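Local coordinates for beta-microseminoprotein (Homo sapiens, PDB 3IX0) that is secreted into seminal plasma by the prostate, forms a homodimer, interacts with PI16 and probably binds immunoglobulin, at residues N24-P27 with I28-W32. Residues are numbered along the deposited sequence; the frame is centred on the assembly and turned at random.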
loop_
_atom_site.group_PDB
_atom_site.type_symbol
_atom_site.label_atom_id
_atom_site.label_comp_id
_atom_site.label_asym_id
_atom_site.label_seq_id
_atom_site.Cartn_x
_atom_site.Cartn_y
_atom_site.Cartn_z
ATOM N N ASN B 24 3.844 -1.887 23.335
ATOM C CA ASN B 24 4.944 -0.928 23.261
ATOM C C ASN B 24 4.465 0.485 22.910
ATOM O O ASN B 24 3.652 0.680 22.007
ATOM C CB ASN B 24 6.015 -1.352 22.239
ATOM C CG ASN B 24 6.473 -2.788 22.411
ATOM O OD1 ASN B 24 7.216 -3.124 23.346
ATOM N ND2 ASN B 24 6.064 -3.642 21.473
ATOM N N LYS B 25 4.991 1.475 23.610
ATOM C CA LYS B 25 4.737 2.859 23.254
ATOM C C LYS B 25 5.862 3.380 22.386
ATOM O O LYS B 25 7.048 3.093 22.619
ATOM C CB LYS B 25 4.602 3.739 24.502
ATOM C CG LYS B 25 3.388 3.415 25.341
ATOM C CD LYS B 25 3.331 4.261 26.587
ATOM C CE LYS B 25 4.174 3.659 27.697
ATOM N NZ LYS B 25 3.911 4.331 29.001
ATOM N N HIS B 26 5.477 4.173 21.398
ATOM C CA HIS B 26 6.409 4.696 20.427
ATOM C C HIS B 26 6.362 6.205 20.387
ATOM O O HIS B 26 5.303 6.809 20.498
ATOM C CB HIS B 26 6.091 4.142 19.036
ATOM C CG HIS B 26 6.041 2.652 18.985
ATOM N ND1 HIS B 26 7.074 1.896 18.457
ATOM C CD2 HIS B 26 5.111 1.766 19.403
ATOM C CE1 HIS B 26 6.773 0.624 18.550
ATOM N NE2 HIS B 26 5.582 0.506 19.118
ATOM N N PRO B 27 7.524 6.817 20.213
ATOM C CA PRO B 27 7.642 8.271 20.134
ATOM C C PRO B 27 6.925 8.822 18.902
ATOM O O PRO B 27 6.884 8.173 17.843
ATOM C CB PRO B 27 9.160 8.494 20.008
ATOM C CG PRO B 27 9.792 7.201 20.443
ATOM C CD PRO B 27 8.820 6.132 20.074
ATOM N N ILE B 28 6.352 10.012 19.047
ATOM C CA ILE B 28 5.751 10.701 17.914
ATOM C C ILE B 28 6.834 10.804 16.854
ATOM O O ILE B 28 7.988 11.061 17.172
ATOM C CB ILE B 28 5.228 12.104 18.311
ATOM C CG1 ILE B 28 4.162 11.989 19.395
ATOM C CG2 ILE B 28 4.601 12.794 17.134
ATOM C CD1 ILE B 28 2.880 11.364 18.894
ATOM N N ASN B 29 6.453 10.562 15.609
ATOM C CA ASN B 29 7.365 10.537 14.460
ATOM C C ASN B 29 8.376 9.396 14.390
ATOM O O ASN B 29 9.388 9.510 13.698
ATOM C CB ASN B 29 8.065 11.886 14.273
ATOM C CG ASN B 29 7.084 13.003 14.001
ATOM O OD1 ASN B 29 6.062 12.798 13.343
ATOM N ND2 ASN B 29 7.373 14.186 14.529
ATOM N N SER B 30 8.112 8.289 15.069
ATOM C CA SER B 30 9.031 7.149 14.963
ATOM C C SER B 30 8.466 6.013 14.113
ATOM O O SER B 30 7.242 5.850 14.009
ATOM C CB SER B 30 9.420 6.622 16.343
ATOM O OG SER B 30 8.369 5.842 16.883
ATOM N N GLU B 31 9.370 5.226 13.529
ATOM C CA GLU B 31 9.003 4.060 12.728
ATOM C C GLU B 31 9.455 2.796 13.441
ATOM O O GLU B 31 10.488 2.788 14.106
ATOM C CB GLU B 31 9.629 4.151 11.329
ATOM C CG GLU B 31 9.329 2.969 10.404
ATOM C CD GLU B 31 10.276 1.777 10.601
ATOM O OE1 GLU B 31 11.379 1.967 11.167
ATOM O OE2 GLU B 31 9.921 0.646 10.183
ATOM N N TRP B 32 8.669 1.732 13.334
ATOM C CA TRP B 32 9.108 0.419 13.814
ATOM C C TRP B 32 8.630 -0.710 12.913
ATOM O O TRP B 32 7.667 -0.562 12.163
ATOM C CB TRP B 32 8.645 0.163 15.242
ATOM C CG TRP B 32 7.158 -0.091 15.427
ATOM C CD1 TRP B 32 6.554 -1.300 15.602
ATOM C CD2 TRP B 32 6.110 0.895 15.501
ATOM N NE1 TRP B 32 5.194 -1.132 15.766
ATOM C CE2 TRP B 32 4.900 0.204 15.708
ATOM C CE3 TRP B 32 6.080 2.290 15.404
ATOM C CZ2 TRP B 32 3.668 0.862 15.814
ATOM C CZ3 TRP B 32 4.861 2.940 15.502
ATOM C CH2 TRP B 32 3.669 2.224 15.711
#
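The imidazole of H26 lies face to face on the indole of W32, with the centroid of the imidazole 3.5 Å from that of the six-membered indole ring and the planes 20° apart. The shortest approach, of H26 CE1 to W32 CD2, is too short to be reliable, but the overlap itself is plain: H26 CG lies 3.6 Å from W32 CE3, and NE2 of H26 is 3.5 Å from W32 CE2. W32 CG sits between its own backbone N and carbonyl carbon (chi1 72°), a torsion that swings the indole back over H26. NE2 of H26 is hydrogen-bonded to OD2 of D20, which restrains the rotation of the ring. An alanine in place of W32 would remove the indole, and the imidazole, with that face no longer stacked, would probably turn more freely, steered mainly by D20. The reversal that brings the rings together is a type II beta turn from P27 to S30, in which N29 has a positive phi (69°). Two donors of S30 converge on P27 O: S30 N closes the turn at 3.0 Å, whereas OG at 2.9 Å lies in the carbonyl plane, on a lone pair. OG also sits near the plane of the H26 ring, 3.6 Å from H26 CB. Backbone bonds from H26 to C18 and from W32 to C40 place the flanks in different sheets. The arrangement is a type II turn with a cross-turn aromatic stack, linking the two-stranded antiparallel sheet to edge strand 31-33 of the four-stranded sheet in this Greek key protein.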